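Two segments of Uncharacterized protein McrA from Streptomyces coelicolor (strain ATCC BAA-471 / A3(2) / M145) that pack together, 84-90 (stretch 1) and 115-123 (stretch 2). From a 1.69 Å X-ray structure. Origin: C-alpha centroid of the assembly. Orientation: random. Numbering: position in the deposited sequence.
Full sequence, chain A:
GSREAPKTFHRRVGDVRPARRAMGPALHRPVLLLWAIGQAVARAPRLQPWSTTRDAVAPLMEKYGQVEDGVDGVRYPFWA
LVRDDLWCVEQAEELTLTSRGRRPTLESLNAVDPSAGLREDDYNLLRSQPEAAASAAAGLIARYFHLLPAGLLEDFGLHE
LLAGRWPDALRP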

ATOM      1  N   ASP A  84      -4.153  -1.665  10.418  1.00 26.55           N
ATOM      2  CA  ASP A  84      -2.790  -1.363  10.814  1.00 28.27           C
ATOM      3  C   ASP A  84      -2.513   0.135  11.109  1.00 27.00           C
ATOM      4  O   ASP A  84      -1.353   0.484  11.342  1.00 23.87           O
ATOM      5  CB  ASP A  84      -1.812  -1.788   9.701  1.00 28.83           C
ATOM      6  CG  ASP A  84      -1.757  -3.280   9.503  1.00 36.12           C
ATOM      7  OD1 ASP A  84      -1.526  -4.030  10.489  1.00 46.26           O
ATOM      8  OD2 ASP A  84      -1.886  -3.703   8.340  1.00 32.94           O
ATOM      9  N   ASP A  85      -3.544   0.958  11.139  1.00 30.10           N
ATOM     10  CA  ASP A  85      -3.472   2.401  11.444  1.00 28.85           C
ATOM     11  C   ASP A  85      -2.626   3.115  10.414  1.00 25.87           C
ATOM     12  O   ASP A  85      -1.986   4.106  10.760  1.00 25.25           O
ATOM     13  CB  ASP A  85      -2.922   2.685  12.862  1.00 33.83           C
ATOM     14  CG  ASP A  85      -3.763   2.033  13.954  1.00 44.86           C
ATOM     15  OD1 ASP A  85      -5.001   1.952  13.763  1.00 47.27           O
ATOM     16  OD2 ASP A  85      -3.194   1.584  14.977  1.00 51.27           O
ATOM     17  N   LEU A  86      -2.640   2.624   9.176  1.00 24.71           N
ATOM     18  CA  LEU A  86      -1.813   3.203   8.087  1.00 23.56           C
ATOM     19  C   LEU A  86      -2.603   3.688   6.903  1.00 23.80           C
ATOM     20  O   LEU A  86      -2.027   4.113   5.871  1.00 24.54           O
ATOM     21  CB  LEU A  86      -0.809   2.132   7.662  1.00 24.85           C
ATOM     22  CG  LEU A  86       0.339   1.902   8.612  1.00 24.75           C
ATOM     23  CD1 LEU A  86       1.055   0.577   8.338  1.00 25.41           C
ATOM     24  CD2 LEU A  86       1.290   3.119   8.474  1.00 25.15           C
ATOM     25  N   TRP A  87      -3.922   3.643   6.993  1.00 23.17           N
ATOM     26  CA  TRP A  87      -4.747   3.799   5.809  1.00 23.04           C
ATOM     27  C   TRP A  87      -6.155   4.263   6.125  1.00 24.48           C
ATOM     28  O   TRP A  87      -6.662   3.934   7.189  1.00 26.61           O
ATOM     29  CB  TRP A  87      -4.742   2.487   5.048  1.00 22.86           C
ATOM     30  CG  TRP A  87      -5.121   2.463   3.632  1.00 21.80           C
ATOM     31  CD1 TRP A  87      -6.266   1.888   3.117  1.00 23.48           C
ATOM     32  CD2 TRP A  87      -4.368   2.890   2.501  1.00 21.95           C
ATOM     33  NE1 TRP A  87      -6.281   1.971   1.774  1.00 23.58           N
ATOM     34  CE2 TRP A  87      -5.106   2.533   1.346  1.00 22.07           C
ATOM     35  CE3 TRP A  87      -3.110   3.510   2.333  1.00 25.12           C
ATOM     36  CZ2 TRP A  87      -4.678   2.816   0.058  1.00 23.80           C
ATOM     37  CZ3 TRP A  87      -2.660   3.745   1.056  1.00 24.71           C
ATOM     38  CH2 TRP A  87      -3.442   3.386  -0.091  1.00 25.14           C
ATOM     39  N   CYS A  88      -6.743   5.005   5.192  1.00 26.06           N
ATOM     40  CA  CYS A  88      -8.120   5.544   5.346  1.00 27.61           C
ATOM     41  C   CYS A  88      -8.910   5.154   4.116  1.00 25.47           C
ATOM     42  O   CYS A  88      -8.445   5.363   3.011  1.00 27.51           O
ATOM     43  CB  CYS A  88      -8.100   7.077   5.359  1.00 30.65           C
ATOM     44  SG  CYS A  88      -7.032   7.718   6.641  1.00 42.26           S
ATOM     45  N   VAL A  89     -10.112   4.633   4.298  1.00 27.06           N
ATOM     46  CA  VAL A  89     -11.010   4.327   3.197  1.00 25.53           C
ATOM     47  C   VAL A  89     -12.287   5.163   3.408  1.00 26.23           C
ATOM     48  O   VAL A  89     -12.949   5.009   4.387  1.00 26.58           O
ATOM     49  CB  VAL A  89     -11.344   2.806   3.132  1.00 25.31           C
ATOM     50  CG1 VAL A  89     -12.361   2.539   2.052  1.00 25.64           C
ATOM     51  CG2 VAL A  89     -10.104   1.930   2.841  1.00 25.92           C
ATOM     52  N   GLU A  90     -12.580   6.077   2.517  1.00 24.66           N
ATOM     53  CA  GLU A  90     -13.813   6.888   2.586  1.00 28.00           C
ATOM     54  C   GLU A  90     -15.012   6.001   2.197  1.00 32.08           C
ATOM     55  O   GLU A  90     -14.859   5.016   1.462  1.00 29.50           O
ATOM     56  CB  GLU A  90     -13.798   8.044   1.596  1.00 34.65           C
ATOM     57  CG  GLU A  90     -12.771   9.108   1.781  1.00 39.00           C
ATOM     58  CD  GLU A  90     -13.143  10.376   0.975  1.00 47.58           C
ATOM     59  OE1 GLU A  90     -13.049  11.488   1.546  1.00 52.79           O
ATOM     60  OE2 GLU A  90     -13.572  10.275  -0.213  1.00 50.35           O
ATOM     61  N   SER A 115     -12.731   6.341  -2.292  1.00 27.47           N
ATOM     62  CA  SER A 115     -11.371   6.848  -2.266  1.00 30.53           C
ATOM     63  C   SER A 115     -10.621   6.414  -1.007  1.00 28.99           C
ATOM     64  O   SER A 115     -11.193   6.123   0.022  1.00 28.26           O
ATOM     65  CB  SER A 115     -11.348   8.353  -2.508  1.00 31.68           C
ATOM     66  OG  SER A 115     -11.560   8.599  -3.877  1.00 31.03           O
ATOM     67  N   ALA A 116      -9.299   6.266  -1.097  1.00 25.27           N
ATOM     68  CA  ALA A 116      -8.554   5.860   0.021  1.00 24.54           C
ATOM     69  C   ALA A 116      -7.123   6.274  -0.158  1.00 23.97           C
ATOM     70  O   ALA A 116      -6.713   6.605  -1.274  1.00 24.05           O
ATOM     71  CB  ALA A 116      -8.584   4.353   0.187  1.00 27.50           C
ATOM     72  N   GLY A 117      -6.421   6.225   0.972  1.00 24.75           N
ATOM     73  CA  GLY A 117      -4.978   6.457   0.994  1.00 24.85           C
ATOM     74  C   GLY A 117      -4.446   6.653   2.387  1.00 24.66           C
ATOM     75  O   GLY A 117      -5.043   6.244   3.391  1.00 20.78           O
ATOM     76  N   LEU A 118      -3.225   7.193   2.455  1.00 21.67           N
ATOM     77  CA  LEU A 118      -2.540   7.364   3.739  1.00 23.28           C
ATOM     78  C   LEU A 118      -3.361   8.332   4.632  1.00 23.89           C
ATOM     79  O   LEU A 118      -4.114   9.157   4.134  1.00 23.17           O
ATOM     80  CB  LEU A 118      -1.135   7.962   3.527  1.00 23.93           C
ATOM     81  CG  LEU A 118      -0.196   7.018   2.761  1.00 24.79           C
ATOM     82  CD1 LEU A 118       1.061   7.788   2.375  1.00 27.18           C
ATOM     83  CD2 LEU A 118       0.204   5.776   3.498  1.00 25.95           C
ATOM     84  N   ARG A 119      -3.190   8.177   5.926  1.00 23.55           N
ATOM     85  CA  ARG A 119      -3.635   9.194   6.901  1.00 26.63           C
ATOM     86  C   ARG A 119      -3.031  10.592   6.591  1.00 26.48           C
ATOM     87  O   ARG A 119      -1.926  10.678   6.068  1.00 25.84           O
ATOM     88  CB  ARG A 119      -3.243   8.773   8.266  1.00 28.45           C
ATOM     89  CG  ARG A 119      -4.092   7.639   8.824  1.00 33.57           C
ATOM     90  CD  ARG A 119      -3.276   6.708   9.674  1.00 40.97           C
ATOM     91  NE  ARG A 119      -3.320   6.890  11.121  1.00 52.93           N
ATOM     92  CZ  ARG A 119      -2.517   7.664  11.855  1.00 55.81           C
ATOM     93  NH1 ARG A 119      -2.673   7.681  13.167  1.00 64.38           N
ATOM     94  NH2 ARG A 119      -1.593   8.451  11.320  1.00 51.40           N
ATOM     95  N   GLU A 120      -3.752  11.657   6.923  1.00 26.82           N
ATOM     96  CA  GLU A 120      -3.281  13.018   6.573  1.00 27.81           C
ATOM     97  C   GLU A 120      -1.936  13.336   7.217  1.00 25.09           C
ATOM     98  O   GLU A 120      -1.040  13.917   6.559  1.00 25.12           O
ATOM     99  CB  GLU A 120      -4.306  14.144   6.902  1.00 30.63           C
ATOM    100  CG  GLU A 120      -3.836  15.506   6.373  1.00 33.63           C
ATOM    101  CD  GLU A 120      -4.696  16.705   6.765  1.00 42.87           C
ATOM    102  OE1 GLU A 120      -5.922  16.501   7.009  1.00 40.10           O
ATOM    103  OE2 GLU A 120      -4.119  17.846   6.830  1.00 37.63           O
ATOM    104  N   ASP A 121      -1.811  13.035   8.490  1.00 29.25           N
ATOM    105  CA  ASP A 121      -0.553  13.314   9.218  1.00 31.20           C
ATOM    106  C   ASP A 121       0.638  12.578   8.606  1.00 31.17           C
ATOM    107  O   ASP A 121       1.700  13.133   8.412  1.00 24.30           O
ATOM    108  CB  ASP A 121      -0.695  13.017  10.708  1.00 33.79           C
ATOM    109  CG  ASP A 121      -1.135  11.566  11.041  1.00 43.78           C
ATOM    110  OD1 ASP A 121      -1.409  10.739  10.143  1.00 47.28           O
ATOM    111  OD2 ASP A 121      -1.184  11.232  12.254  1.00 50.54           O
ATOM    112  N   ASP A 122       0.434  11.328   8.218  1.00 25.42           N
ATOM    113  CA  ASP A 122       1.492  10.571   7.521  1.00 23.34           C
ATOM    114  C   ASP A 122       1.827  11.139   6.153  1.00 22.96           C
ATOM    115  O   ASP A 122       3.012  11.266   5.821  1.00 22.69           O
ATOM    116  CB  ASP A 122       1.131   9.088   7.446  1.00 25.54           C
ATOM    117  CG  ASP A 122       0.913   8.479   8.782  1.00 31.43           C
ATOM    118  OD1 ASP A 122       1.598   8.908   9.764  1.00 32.61           O
ATOM    119  OD2 ASP A 122       0.145   7.444   8.866  1.00 29.88           O
ATOM    120  N   TYR A 123       0.813  11.395   5.325  1.00 20.91           N
ATOM    121  CA  TYR A 123       1.018  11.969   4.020  1.00 24.59           C
ATOM    122  C   TYR A 123       1.774  13.313   4.155  1.00 23.72           C
ATOM    123  O   TYR A 123       2.738  13.589   3.380  1.00 25.40           O
ATOM    124  CB  TYR A 123      -0.331  12.203   3.336  1.00 26.40           C
ATOM    125  CG  TYR A 123      -0.291  12.857   1.997  1.00 26.17           C
ATOM    126  CD1 TYR A 123      -0.163  12.120   0.860  1.00 26.11           C
ATOM    127  CD2 TYR A 123      -0.451  14.229   1.858  1.00 29.42           C
ATOM    128  CE1 TYR A 123      -0.177  12.690  -0.427  1.00 25.19           C
ATOM    129  CE2 TYR A 123      -0.382  14.833   0.606  1.00 31.33           C
ATOM    130  CZ  TYR A 123      -0.262  14.070  -0.550  1.00 32.26           C
ATOM    131  OH  TYR A 123      -0.210  14.612  -1.856  1.00 34.51           O
TER
HETATM  132  O   HOH W   1      -0.994   6.518   6.755  1.00 27.13           O
HETATM  133  O   HOH W   2     -14.952   8.167  -1.770  1.00 35.33           O

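What holds the two backbones together? They run antiparallel, with Cys88 N donating to Gly117 O (2.8 Å), Gly117 N to Cys88 O (3.0 Å) and Glu90 N to Ser115 O (2.9 Å). Between these bonds Val89 faces Ala116, and Val89 CG2 lies 3.9 Å from Ala116 CB.

Why does the Trp87 side chain matter although its CA-to-CB bond points away? With chi1 at t (-161°) and chi2 at -111°, the indole turns back over the other strand. Gly117 CA sits 3.5 Å from the centroid of the Trp87 six-membered ring, almost on its normal, a CH-pi contact over the ring face. Leu118, m at chi1 and t at chi2, brings CD2 to 4.2 Å from Trp87 CE3.

How is the Arg119 side chain placed? With chi1 at m (-74°) and chi2 off-well at 145°, Arg119 CD comes 3.1 Å from Asp85 O; chi3, also off-well at 98°, directs the guanidinium end. NH2 forms salt bridges to Asp121 OD1 (2.6 Å) and Asp122 OD2 (3.2 Å).

Where does water help? One water joins Leu86 O, by a weak bond, to Arg119 N and Asp122 OD2. Another links Glu90 OE2 to Ser115 N, bridging the exposed Glu90 side chain to the opposing backbone.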